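Local coordinates for uncharacterized protein (Bacteroides ovatus, PDB 4DQA) that is of unknown function but probably binds carbohydrate, joining an N-terminal BT_3987-like domain to a concanavalin A-like lectin/glucanase domain, at residues Pro7-Glu12 / Ser33-Ala38; Ser41-Ser46 / Ser81-Gly86; Ile150-Pro155 / Leu312-Lys317; Thr164-Ile169 / Arg287-Ala292. All blocks are in the same frame, centred on the assembly; numbering follows the deposited sequence. Where two conformers were deposited one is given.

Contact 1: residues Pro7-Glu12 / Ser33-Ala38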
loop_
_atom_site.group_PDB
_atom_site.type_symbol
_atom_site.label_atom_id
_atom_site.label_comp_id
_atom_site.label_asym_id
_atom_site.label_seq_id
_atom_site.Cartn_x
_atom_site.Cartn_y
_atom_site.Cartn_z
ATOM N N PRO A 7 31.182 -35.691 9.446
ATOM C CA PRO A 7 29.817 -35.152 9.574
ATOM C C PRO A 7 29.782 -33.648 9.693
ATOM O O PRO A 7 30.756 -33.040 10.141
ATOM C CB PRO A 7 29.323 -35.728 10.890
ATOM C CG PRO A 7 30.594 -35.861 11.731
ATOM C CD PRO A 7 31.725 -36.160 10.735
ATOM N N LYS A 8 28.641 -33.069 9.339
ATOM C CA LYS A 8 28.500 -31.620 9.247
ATOM C C LYS A 8 27.279 -31.142 10.008
ATOM O O LYS A 8 26.311 -31.877 10.195
ATOM C CB LYS A 8 28.369 -31.199 7.784
ATOM C CG LYS A 8 29.652 -31.425 6.972
ATOM C CD LYS A 8 29.521 -30.868 5.563
ATOM C CE LYS A 8 30.857 -30.908 4.809
ATOM N NZ LYS A 8 31.397 -32.294 4.684
ATOM N N VAL A 9 27.321 -29.879 10.413
ATOM C CA VAL A 9 26.197 -29.242 11.087
ATOM C C VAL A 9 25.390 -28.427 10.076
ATOM O O VAL A 9 25.962 -27.786 9.201
ATOM C CB VAL A 9 26.723 -28.344 12.224
ATOM C CG1 VAL A 9 25.634 -27.437 12.768
ATOM C CG2 VAL A 9 27.302 -29.221 13.335
ATOM N N TYR A 10 24.068 -28.496 10.185
ATOM C CA TYR A 10 23.192 -27.797 9.266
ATOM C C TYR A 10 21.828 -27.590 9.887
ATOM O O TYR A 10 21.552 -28.064 10.987
ATOM C CB TYR A 10 23.076 -28.576 7.944
ATOM C CG TYR A 10 22.275 -29.854 7.999
ATOM C CD1 TYR A 10 22.799 -31.009 8.576
ATOM C CD2 TYR A 10 21.001 -29.922 7.436
ATOM C CE1 TYR A 10 22.057 -32.181 8.616
ATOM C CE2 TYR A 10 20.266 -31.083 7.479
ATOM C CZ TYR A 10 20.802 -32.210 8.056
ATOM O OH TYR A 10 20.066 -33.368 8.091
ATOM N N PHE A 11 20.971 -26.871 9.171
ATOM C CA PHE A 11 19.583 -26.706 9.568
ATOM C C PHE A 11 18.636 -27.630 8.792
ATOM O O PHE A 11 18.658 -27.640 7.575
ATOM C CB PHE A 11 19.164 -25.258 9.337
ATOM C CG PHE A 11 19.737 -24.283 10.335
ATOM C CD1 PHE A 11 19.351 -24.333 11.648
ATOM C CD2 PHE A 11 20.621 -23.287 9.934
ATOM C CE1 PHE A 11 19.839 -23.405 12.550
ATOM C CE2 PHE A 11 21.109 -22.358 10.835
ATOM C CZ PHE A 11 20.692 -22.423 12.146
ATOM N N GLU A 12 17.816 -28.384 9.515
ATOM C CA GLU A 12 16.958 -29.432 8.929
ATOM C C GLU A 12 15.833 -28.823 8.135
ATOM O O GLU A 12 15.483 -29.307 7.057
ATOM C CB GLU A 12 16.371 -30.288 10.049
ATOM C CG GLU A 12 15.524 -31.457 9.603
ATOM C CD GLU A 12 15.164 -32.330 10.778
ATOM O OE1 GLU A 12 14.240 -31.967 11.541
ATOM O OE2 GLU A 12 15.826 -33.365 10.958
ATOM N N SER A 33 19.916 -26.519 15.335
ATOM C CA SER A 33 20.655 -27.088 14.232
ATOM C C SER A 33 20.872 -28.565 14.494
ATOM O O SER A 33 20.546 -29.055 15.574
ATOM C CB SER A 33 21.997 -26.370 14.078
ATOM O OG SER A 33 22.787 -26.466 15.251
ATOM N N ARG A 34 21.393 -29.283 13.503
ATOM C CA ARG A 34 21.639 -30.722 13.662
ATOM C C ARG A 34 22.882 -31.209 12.922
ATOM O O ARG A 34 23.469 -30.502 12.111
ATOM C CB ARG A 34 20.442 -31.544 13.184
ATOM C CG ARG A 34 20.077 -31.348 11.723
ATOM C CD ARG A 34 19.168 -32.467 11.255
ATOM N NE ARG A 34 19.890 -33.727 11.171
ATOM C CZ ARG A 34 19.351 -34.885 10.801
ATOM N NH1 ARG A 34 18.057 -34.957 10.499
ATOM N NH2 ARG A 34 20.108 -35.971 10.741
ATOM N N LEU A 35 23.252 -32.452 13.226
ATOM C CA LEU A 35 24.316 -33.153 12.526
ATOM C C LEU A 35 23.773 -34.004 11.384
ATOM O O LEU A 35 22.632 -34.482 11.421
ATOM C CB LEU A 35 25.039 -34.090 13.494
ATOM C CG LEU A 35 26.022 -33.465 14.473
ATOM C CD1 LEU A 35 26.474 -34.508 15.496
ATOM C CD2 LEU A 35 27.198 -32.914 13.717
ATOM N N SER A 36 24.611 -34.222 10.380
ATOM C CA SER A 36 24.226 -35.072 9.255
ATOM C C SER A 36 24.136 -36.529 9.722
ATOM O O SER A 36 23.270 -37.291 9.275
ATOM C CB SER A 36 25.237 -34.911 8.126
ATOM O OG SER A 36 26.552 -35.086 8.620
ATOM N N SER A 37 25.025 -36.894 10.637
ATOM C CA SER A 37 24.999 -38.203 11.290
ATOM C C SER A 37 25.624 -38.065 12.671
ATOM O O SER A 37 26.427 -37.162 12.897
ATOM C CB SER A 37 25.781 -39.229 10.470
ATOM O OG SER A 37 27.125 -38.811 10.281
ATOM N N ALA A 38 25.261 -38.952 13.592
ATOM C CA ALA A 38 25.738 -38.847 14.968
ATOM C C ALA A 38 27.220 -39.179 15.060
ATOM O O ALA A 38 27.785 -39.845 14.182
ATOM C CB ALA A 38 24.934 -39.747 15.885
HETATM O O HOH W 1 21.401 -36.154 6.889
#
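Arg34 folds over the Tyr10 side chain where strand 8-10 pairs antiparallel with the end of strand 27-35. Backbone bonds run both ways between Tyr10 and Arg34, and the two CB atoms leave the sheet on the same face, so the side chains lie side by side. Each has its CG wedged between its own backbone N and carbonyl carbon (chi1 60° for Arg34, 72° for Tyr10). Beyond CB, Arg34 CG stands over the phenol face, 4.0 Å from the ring centroid of Tyr10, as a CH-pi contact. Arg34 CD then passes Tyr10 OH and Glu12 OE2, and the chain bends. Tyr10 OH lies 3.1 Å above the guanidinium plane of Arg34, near its rim; the hydroxyl covers a flat face and is not bonded to NE. The guanidinium edges do the bonding. Arg34 NE and NH2 grip the carbonyl O of the next residue, Leu35, side-on at 2.9 and 3.0 Å, which fixes the rotation of the group. Arg34 NH1 ends in a 2.8 Å salt bridge to Glu12 OE2, an oxygen also bonded by Tyr89 OH. Farther along, Ser36 OG takes the backbone N of Lys8 at 3.0 Å, extending the pairing past the strand end. Val9 and Leu35 point to the other face, Val9 CG2 meeting Leu35 CD2 at 3.7 Å. There they enter the sandwich interior of this E-set-like domain: strand 8-10 runs between strands 27-35 and 121-122, and Val9 packs across onto Val43, Val45 and Val115 of strands 43-49 and 107-117.

Contact 2: residues Ser41-Ser46 / Ser81-Gly86; sequences SQVDVS and SSISSG
Gln42 reaches across the edge of strand 81-83 and lays its amide beside Ser82, while Asp44 comes to the same serine from farther along strand 43-46. Gln42 CG, anti to the backbone N (chi1 176°), comes alongside Ser82, and the amide beyond it is turned so that Gln42 NE2 lies 3.7 Å from Ser82 CB. Gln42 NE2 also donates to Asp44 OD1 at 2.8 Å, nearly in the amide plane and on the syn lone pair of the carboxylate. Asp44 OD1 in turn lies 3.5 Å from Ser82 CB and accepts from a water that also donates to Ser81 O. Gln42 and Asp44 thus flank Ser82 on one face of the antiparallel pair. Val43, Val45, Ser81 and Ile83 point to the opposite face. There Val43 CB and Ile83 CB are 4.3 Å apart. Val45 CG1 approaches Ile83 CD1, and Val45 CG2 leans against Ser81 CB at 3.9 Å. Paired backbone bonds join Val43 to Ile83 and Val45 to Ser81, the shortest from Ile83 N to Val43 O at 2.7 Å. Past this ladder, a water near both Ser41 O and Ile83 O appears to bridge the segments, although it has more acceptors in reach than protons. The two faces of the strand pair differ in chemistry: Val43, Val45 and Ile83 line the sandwich interior near Leu35 and Val120, with Ser81 at the end of that row bonded to Asp91 O, whereas on the outer face the carboxylate's negative charge is probably eased by an amide N-H and water.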
loop_
_atom_site.group_PDB
_atom_site.type_symbol
_atom_site.label_atom_id
_atom_site.label_comp_id
_atom_site.label_asym_id
_atom_site.label_seq_id
_atom_site.Cartn_x
_atom_site.Cartn_y
_atom_site.Cartn_z
ATOM N N SER A 41 31.601 -37.767 20.060
ATOM C CA SER A 41 31.939 -36.687 20.977
ATOM C C SER A 41 30.953 -35.540 20.831
ATOM O O SER A 41 30.239 -35.448 19.844
ATOM C CB SER A 41 33.365 -36.204 20.727
ATOM O OG SER A 41 33.530 -35.833 19.374
ATOM N N GLN A 42 30.894 -34.692 21.842
ATOM C CA GLN A 42 30.058 -33.513 21.794
ATOM C C GLN A 42 30.520 -32.623 20.654
ATOM O O GLN A 42 31.715 -32.413 20.459
ATOM C CB GLN A 42 30.153 -32.771 23.121
ATOM C CG GLN A 42 29.399 -31.448 23.171
ATOM C CD GLN A 42 29.401 -30.862 24.572
ATOM O OE1 GLN A 42 29.019 -31.533 25.532
ATOM N NE2 GLN A 42 29.856 -29.626 24.703
ATOM N N VAL A 43 29.557 -32.099 19.900
ATOM C CA VAL A 43 29.827 -31.147 18.842
ATOM C C VAL A 43 29.296 -29.786 19.279
ATOM O O VAL A 43 28.109 -29.636 19.609
ATOM C CB VAL A 43 29.145 -31.566 17.534
ATOM C CG1 VAL A 43 29.129 -30.438 16.513
ATOM C CG2 VAL A 43 29.852 -32.801 16.970
ATOM N N ASP A 44 30.180 -28.797 19.305
ATOM C CA ASP A 44 29.813 -27.473 19.750
ATOM C C ASP A 44 29.403 -26.596 18.585
ATOM O O ASP A 44 29.987 -26.663 17.502
ATOM C CB ASP A 44 30.968 -26.836 20.497
ATOM C CG ASP A 44 31.315 -27.602 21.755
ATOM O OD1 ASP A 44 30.371 -27.856 22.544
ATOM O OD2 ASP A 44 32.504 -27.965 21.941
ATOM N N VAL A 45 28.368 -25.795 18.800
ATOM C CA VAL A 45 27.872 -24.905 17.747
ATOM C C VAL A 45 27.634 -23.514 18.285
ATOM O O VAL A 45 27.618 -23.275 19.503
ATOM C CB VAL A 45 26.571 -25.440 17.092
ATOM C CG1 VAL A 45 26.780 -26.821 16.473
ATOM C CG2 VAL A 45 25.403 -25.447 18.093
ATOM N N SER A 46 27.491 -22.567 17.377
ATOM C CA SER A 46 27.086 -21.233 17.773
ATOM C C SER A 46 26.318 -20.588 16.649
ATOM O O SER A 46 26.270 -21.113 15.532
ATOM C CB SER A 46 28.275 -20.372 18.172
ATOM O OG SER A 46 29.066 -20.021 17.034
ATOM N N SER A 81 25.638 -23.360 21.655
ATOM C CA SER A 81 24.968 -24.568 22.105
ATOM C C SER A 81 25.825 -25.778 21.773
ATOM O O SER A 81 27.002 -25.628 21.411
ATOM C CB SER A 81 23.584 -24.682 21.473
ATOM O OG SER A 81 22.848 -25.677 22.170
ATOM N N SER A 82 25.262 -26.966 21.902
ATOM C CA SER A 82 26.013 -28.173 21.616
ATOM C C SER A 82 25.072 -29.303 21.250
ATOM O O SER A 82 23.873 -29.242 21.537
ATOM C CB SER A 82 26.903 -28.558 22.798
ATOM O OG SER A 82 26.108 -28.953 23.911
ATOM N N ILE A 83 25.628 -30.302 20.571
ATOM C CA ILE A 83 24.903 -31.519 20.224
ATOM C C ILE A 83 25.577 -32.617 21.010
ATOM O O ILE A 83 26.752 -32.917 20.797
ATOM C CB ILE A 83 24.994 -31.809 18.717
ATOM C CG1 ILE A 83 24.416 -30.628 17.935
ATOM C CG2 ILE A 83 24.240 -33.110 18.366
ATOM C CD1 ILE A 83 24.788 -30.583 16.494
ATOM N N SER A 84 24.828 -33.217 21.926
ATOM C CA SER A 84 25.379 -34.249 22.800
ATOM C C SER A 84 25.841 -35.473 22.017
ATOM O O SER A 84 25.279 -35.814 20.982
ATOM C CB SER A 84 24.321 -34.660 23.826
ATOM O OG SER A 84 23.961 -33.554 24.640
ATOM N N SER A 85 26.866 -36.145 22.520
ATOM C CA SER A 85 27.377 -37.344 21.865
ATOM C C SER A 85 26.245 -38.336 21.609
ATOM O O SER A 85 25.421 -38.601 22.486
ATOM C CB SER A 85 28.474 -37.997 22.714
ATOM O OG SER A 85 28.960 -39.180 22.096
ATOM N N GLY A 86 26.201 -38.874 20.394
ATOM C CA GLY A 86 25.179 -39.838 20.021
ATOM C C GLY A 86 23.851 -39.251 19.566
ATOM O O GLY A 86 22.966 -39.994 19.135
HETATM O O HOH W 2 27.674 -34.880 19.014
HETATM O O HOH W 3 29.156 -25.277 23.412
#

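Contact 3: residues Ile150-Pro155 / Leu312-Lys317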
loop_
_atom_site.group_PDB
_atom_site.type_symbol
_atom_site.label_atom_id
_atom_site.label_comp_id
_atom_site.label_asym_id
_atom_site.label_seq_id
_atom_site.Cartn_x
_atom_site.Cartn_y
_atom_site.Cartn_z
ATOM N N ILE A 150 -13.590 18.915 -0.580
ATOM C CA ILE A 150 -12.263 19.447 -0.344
ATOM C C ILE A 150 -11.871 20.253 -1.559
ATOM O O ILE A 150 -11.853 19.717 -2.675
ATOM C CB ILE A 150 -11.228 18.353 -0.103
ATOM C CG1 ILE A 150 -11.675 17.382 0.979
ATOM C CG2 ILE A 150 -9.902 18.984 0.277
ATOM C CD1 ILE A 150 -10.756 16.198 1.143
ATOM N N SER A 151 -11.622 21.539 -1.354
ATOM C CA SER A 151 -11.143 22.449 -2.397
ATOM C C SER A 151 -9.615 22.435 -2.345
ATOM O O SER A 151 -9.025 22.752 -1.320
ATOM C CB SER A 151 -11.654 23.862 -2.156
ATOM O OG SER A 151 -11.041 24.842 -3.010
ATOM N N VAL A 152 -8.983 22.084 -3.463
ATOM C CA VAL A 152 -7.519 21.971 -3.579
ATOM C C VAL A 152 -6.928 22.959 -4.560
ATOM O O VAL A 152 -7.345 23.063 -5.714
ATOM C CB VAL A 152 -7.157 20.550 -4.058
ATOM C CG1 VAL A 152 -5.665 20.434 -4.315
ATOM C CG2 VAL A 152 -7.643 19.505 -3.091
ATOM N N LYS A 153 -5.933 23.698 -4.103
ATOM C CA LYS A 153 -5.184 24.574 -4.985
ATOM C C LYS A 153 -3.799 23.965 -5.126
ATOM O O LYS A 153 -3.077 23.795 -4.138
ATOM C CB LYS A 153 -5.094 25.972 -4.388
ATOM C CG LYS A 153 -4.614 27.030 -5.369
ATOM C CD LYS A 153 -4.938 28.440 -4.881
ATOM N N PHE A 154 -3.421 23.617 -6.352
ATOM C CA PHE A 154 -2.078 23.100 -6.602
ATOM C C PHE A 154 -1.113 24.262 -6.742
ATOM O O PHE A 154 -1.536 25.386 -6.959
ATOM C CB PHE A 154 -2.090 22.237 -7.847
ATOM C CG PHE A 154 -2.733 20.933 -7.627
ATOM C CD1 PHE A 154 -2.063 19.919 -7.011
ATOM C CD2 PHE A 154 -4.054 20.736 -7.997
ATOM C CE1 PHE A 154 -2.663 18.702 -6.791
ATOM C CE2 PHE A 154 -4.638 19.537 -7.785
ATOM C CZ PHE A 154 -3.946 18.519 -7.182
ATOM N N PRO A 155 0.192 24.007 -6.570
ATOM C CA PRO A 155 1.171 25.087 -6.708
ATOM C C PRO A 155 0.974 25.865 -7.998
ATOM O O PRO A 155 0.537 25.298 -9.024
ATOM C CB PRO A 155 2.509 24.334 -6.749
ATOM C CG PRO A 155 2.286 23.123 -5.966
ATOM C CD PRO A 155 0.815 22.736 -6.158
ATOM N N LEU A 312 4.053 12.547 -6.363
ATOM C CA LEU A 312 2.804 12.523 -5.631
ATOM C C LEU A 312 2.445 13.962 -5.266
ATOM O O LEU A 312 3.120 14.589 -4.444
ATOM C CB LEU A 312 2.944 11.674 -4.399
ATOM C CG LEU A 312 1.719 11.450 -3.546
ATOM C CD1 LEU A 312 0.554 10.790 -4.325
ATOM C CD2 LEU A 312 2.098 10.595 -2.328
ATOM N N ALA A 313 1.435 14.492 -5.943
ATOM C CA ALA A 313 1.062 15.900 -5.797
ATOM C C ALA A 313 0.045 16.154 -4.691
ATOM O O ALA A 313 -0.080 17.272 -4.185
ATOM C CB ALA A 313 0.537 16.454 -7.137
ATOM N N LEU A 314 -0.707 15.118 -4.324
ATOM C CA LEU A 314 -1.758 15.238 -3.326
ATOM C C LEU A 314 -2.028 13.858 -2.772
ATOM O O LEU A 314 -2.098 12.891 -3.534
ATOM C CB LEU A 314 -3.034 15.764 -3.970
ATOM C CG LEU A 314 -4.200 15.925 -2.995
ATOM C CD1 LEU A 314 -3.899 17.107 -2.090
ATOM C CD2 LEU A 314 -5.530 16.083 -3.707
ATOM N N TYR A 315 -2.189 13.754 -1.461
ATOM C CA TYR A 315 -2.487 12.462 -0.821
ATOM C C TYR A 315 -3.328 12.661 0.405
ATOM O O TYR A 315 -2.866 13.225 1.391
ATOM C CB TYR A 315 -1.162 11.804 -0.439
ATOM C CG TYR A 315 -1.218 10.360 0.048
ATOM C CD1 TYR A 315 -2.348 9.560 -0.100
ATOM C CD2 TYR A 315 -0.098 9.814 0.640
ATOM C CE1 TYR A 315 -2.348 8.221 0.342
ATOM C CE2 TYR A 315 -0.089 8.514 1.090
ATOM C CZ TYR A 315 -1.193 7.709 0.900
ATOM O OH TYR A 315 -1.129 6.418 1.366
ATOM N N TYR A 316 -4.564 12.167 0.371
ATOM C CA TYR A 316 -5.384 12.105 1.554
ATOM C C TYR A 316 -5.694 10.653 1.868
ATOM O O TYR A 316 -6.457 9.997 1.143
ATOM C CB TYR A 316 -6.706 12.863 1.354
ATOM C CG TYR A 316 -6.568 14.370 1.359
ATOM C CD1 TYR A 316 -6.207 15.043 2.522
ATOM C CD2 TYR A 316 -6.759 15.118 0.204
ATOM C CE1 TYR A 316 -6.070 16.422 2.534
ATOM C CE2 TYR A 316 -6.644 16.490 0.203
ATOM C CZ TYR A 316 -6.276 17.148 1.374
ATOM O OH TYR A 316 -6.141 18.516 1.404
ATOM N N LYS A 317 -5.150 10.156 2.973
ATOM C CA LYS A 317 -5.468 8.798 3.415
ATOM C C LYS A 317 -6.916 8.709 3.895
ATOM O O LYS A 317 -7.596 7.721 3.641
ATOM C CB LYS A 317 -4.520 8.352 4.533
ATOM C CG LYS A 317 -3.077 8.305 4.059
ATOM C CD LYS A 317 -2.081 7.740 5.094
ATOM C CE LYS A 317 -2.286 6.246 5.357
ATOM N NZ LYS A 317 -2.042 5.406 4.125
#
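Tyr316 OH, which is hydrogen-bonded to Ile329 O and, by a weak hydrogen bond, to Gly338 N, lies 4.0 Å from Ile150 CG2 in the buried interior of the concanavalin A-like beta sandwich. Strands 150-152 and 312-316 belong to different sheets of that fold, so side chains alone span the gap. Ile150 and Tyr316 slide past each other in opposite directions: Ile150 CD1 sits 4.2 Å above the phenol plane of Tyr316, offset toward the rim, and Ile150 CG2 touches the hydroxyl end. In the middle, Val152 and Leu314 meet tip to tip; Leu314 has two modelled conformers, so this methyl contact is less certain. Phe154 closes the row. Val152 CG1 lies 3.7 Å above one face of the Phe154 ring, and Phe160 and Phe264 meet that ring edge-to-face. Opposite, Ala313 and Leu314 both face Val288 in a classic beta bulge, which lets two consecutive CB atoms point at the other sheet. The aromatic CE1 of Phe154 touches the first of them, Ala313 CB, at 3.9 Å.

Contact 4: residues Thr164-Ile169 / Arg287-Ala292; sequences TYEALI and RVWSVA
Glu166 OE2 is the tight point between strands 164-169 and 287-289, taking the indole N-H of Trp289 at 2.8 Å and a salt bridge from Arg287 NH1 at 2.9 Å. Glu166 CG sits between its backbone N and carbonyl carbon (chi1 61°), and the extended remainder brings the carboxylate between its two partners. The indole meets OE2 on the anti side, slightly out of the carboxylate plane, and the guanidinium plane stands 86° to the carboxylate, so Arg287 offers one edge N-H in a weak bond rather than a paired grip. Two donors satisfy this buried oxygen. Thr164 packs alongside Trp289, its CB 3.7 Å from Trp289 CD1, and its hydroxyl donates to Val291 O at 2.7 Å, on a lone pair in the carbonyl plane. The opposite face is buried but in lighter contact: Tyr165 CD1 and Val288 CG2 come no closer than 4.2 Å. On the Glu166 face a water lies 2.8 Å from Glu166 OE1, which also has a weak bond to His225 NE2. Beyond Trp289 the partly exposed residues 290-292 leave the strand, tied back through Val291 O. Arg287 NH2 forms a salt bridge with Glu285 and a hydrogen bond to Asn301 O. Within the large antiparallel sheet, strand 163-171 is flanked by strands 223-231 and 282-289; the latter also pairs with strand 312-316, whose Leu312 touches Arg287 and Trp289.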
loop_
_atom_site.group_PDB
_atom_site.type_symbol
_atom_site.label_atom_id
_atom_site.label_comp_id
_atom_site.label_asym_id
_atom_site.label_seq_id
_atom_site.Cartn_x
_atom_site.Cartn_y
_atom_site.Cartn_z
ATOM N N THR A 164 -2.253 11.132 -12.890
ATOM C CA THR A 164 -3.094 10.067 -12.341
ATOM C C THR A 164 -3.982 10.629 -11.262
ATOM O O THR A 164 -3.529 11.392 -10.397
ATOM C CB THR A 164 -2.234 8.957 -11.712
ATOM O OG1 THR A 164 -1.330 8.445 -12.684
ATOM C CG2 THR A 164 -3.099 7.815 -11.196
ATOM N N TYR A 165 -5.254 10.243 -11.300
ATOM C CA TYR A 165 -6.150 10.396 -10.158
ATOM C C TYR A 165 -6.411 8.986 -9.670
ATOM O O TYR A 165 -6.677 8.106 -10.486
ATOM C CB TYR A 165 -7.526 10.936 -10.554
ATOM C CG TYR A 165 -7.640 12.338 -11.113
ATOM C CD1 TYR A 165 -6.592 13.247 -11.073
ATOM C CD2 TYR A 165 -8.854 12.759 -11.678
ATOM C CE1 TYR A 165 -6.739 14.536 -11.572
ATOM C CE2 TYR A 165 -9.008 14.042 -12.188
ATOM C CZ TYR A 165 -7.959 14.933 -12.122
ATOM O OH TYR A 165 -8.097 16.214 -12.624
ATOM N N GLU A 166 -6.406 8.762 -8.367
ATOM C CA GLU A 166 -6.816 7.448 -7.854
ATOM C C GLU A 166 -7.437 7.572 -6.481
ATOM O O GLU A 166 -7.182 8.527 -5.752
ATOM C CB GLU A 166 -5.702 6.405 -7.837
ATOM C CG GLU A 166 -4.531 6.784 -6.979
ATOM C CD GLU A 166 -3.468 5.697 -6.878
ATOM O OE1 GLU A 166 -3.821 4.509 -6.974
ATOM O OE2 GLU A 166 -2.273 6.027 -6.649
ATOM N N ALA A 167 -8.295 6.618 -6.156
ATOM C CA ALA A 167 -8.936 6.564 -4.838
ATOM C C ALA A 167 -9.542 5.204 -4.613
ATOM O O ALA A 167 -9.932 4.505 -5.564
ATOM C CB ALA A 167 -10.028 7.587 -4.740
ATOM N N LEU A 168 -9.682 4.844 -3.342
ATOM C CA LEU A 168 -10.607 3.786 -2.925
ATOM C C LEU A 168 -11.934 4.472 -2.623
ATOM O O LEU A 168 -11.982 5.476 -1.887
ATOM C CB LEU A 168 -10.121 3.065 -1.669
ATOM C CG LEU A 168 -8.854 2.253 -1.851
ATOM C CD1 LEU A 168 -8.172 1.981 -0.497
ATOM C CD2 LEU A 168 -9.110 0.950 -2.595
ATOM N N ILE A 169 -13.017 3.932 -3.183
ATOM C CA ILE A 169 -14.353 4.494 -2.990
ATOM C C ILE A 169 -15.352 3.411 -2.638
ATOM O O ILE A 169 -15.220 2.248 -2.984
ATOM C CB ILE A 169 -14.871 5.263 -4.240
ATOM C CG1 ILE A 169 -15.097 4.307 -5.411
ATOM C CG2 ILE A 169 -13.898 6.378 -4.588
ATOM C CD1 ILE A 169 -15.799 4.980 -6.579
ATOM N N ARG A 287 -5.465 10.153 -4.182
ATOM C CA ARG A 287 -4.175 10.665 -4.653
ATOM C C ARG A 287 -4.255 11.321 -5.996
ATOM O O ARG A 287 -5.013 10.901 -6.859
ATOM C CB ARG A 287 -3.139 9.544 -4.743
ATOM C CG ARG A 287 -3.099 8.638 -3.517
ATOM C CD ARG A 287 -2.094 7.505 -3.720
ATOM N NE ARG A 287 -2.272 6.492 -2.678
ATOM C CZ ARG A 287 -2.166 5.193 -2.863
ATOM N NH1 ARG A 287 -1.853 4.699 -4.054
ATOM N NH2 ARG A 287 -2.356 4.369 -1.845
ATOM N N VAL A 288 -3.386 12.307 -6.201
ATOM C CA VAL A 288 -3.144 12.856 -7.531
ATOM C C VAL A 288 -1.647 12.781 -7.763
ATOM O O VAL A 288 -0.869 13.165 -6.887
ATOM C CB VAL A 288 -3.563 14.312 -7.652
ATOM C CG1 VAL A 288 -3.217 14.845 -9.050
ATOM C CG2 VAL A 288 -5.051 14.474 -7.416
ATOM N N TRP A 289 -1.251 12.278 -8.929
ATOM C CA TRP A 289 0.156 12.193 -9.298
ATOM C C TRP A 289 0.394 13.012 -10.545
ATOM O O TRP A 289 -0.472 13.108 -11.416
ATOM C CB TRP A 289 0.545 10.750 -9.643
ATOM C CG TRP A 289 0.339 9.729 -8.588
ATOM C CD1 TRP A 289 -0.839 9.121 -8.246
ATOM C CD2 TRP A 289 1.356 9.126 -7.766
ATOM N NE1 TRP A 289 -0.622 8.201 -7.247
ATOM C CE2 TRP A 289 0.721 8.179 -6.949
ATOM C CE3 TRP A 289 2.741 9.311 -7.633
ATOM C CZ2 TRP A 289 1.412 7.413 -6.010
ATOM C CZ3 TRP A 289 3.429 8.549 -6.694
ATOM C CH2 TRP A 289 2.761 7.616 -5.896
ATOM N N SER A 290 1.614 13.537 -10.669
ATOM C CA SER A 290 2.041 14.230 -11.878
ATOM C C SER A 290 2.766 13.308 -12.879
ATOM O O SER A 290 3.580 13.766 -13.702
ATOM C CB SER A 290 2.949 15.393 -11.487
ATOM O OG SER A 290 4.069 14.919 -10.763
ATOM N N VAL A 291 2.476 12.010 -12.791
ATOM C CA VAL A 291 2.903 11.016 -13.761
ATOM C C VAL A 291 1.743 10.078 -14.037
ATOM O O VAL A 291 0.775 10.042 -13.251
ATOM C CB VAL A 291 4.077 10.175 -13.224
ATOM C CG1 VAL A 291 5.263 11.080 -12.950
ATOM C CG2 VAL A 291 3.681 9.389 -11.966
ATOM N N ALA A 292 1.827 9.339 -15.140
ATOM C CA ALA A 292 0.882 8.270 -15.406
ATOM C C ALA A 292 1.392 7.027 -14.681
ATOM O O ALA A 292 2.412 6.446 -15.062
ATOM C CB ALA A 292 0.760 7.997 -16.916
HETATM O O HOH W 4 -2.150 2.472 -6.168
#

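The four contacts fall into two distant pairs, one in each domain of an elongated chain. Contacts 1 and 2 have centres 10 Å apart in the N-terminal domain and come one after the other in sequence; contact 1 pairs strands of one sheet and contact 2 strands of another, and the aliphatic faces of those sheets meet, with Leu35 CG 3.7 Å from Ile83 CD1. Contacts 3 and 4, also 10 Å apart, lie in the lectin-like domain, contact 4 nested in the loop closed by contact 3. Contact 3 spans two sheets, contact 4 builds one, and strands 282-289 and 312-316 join them as neighbours. Centres of contacts in different pairs are 54 to 63 Å apart, without touching, consistent with two separately packed domains.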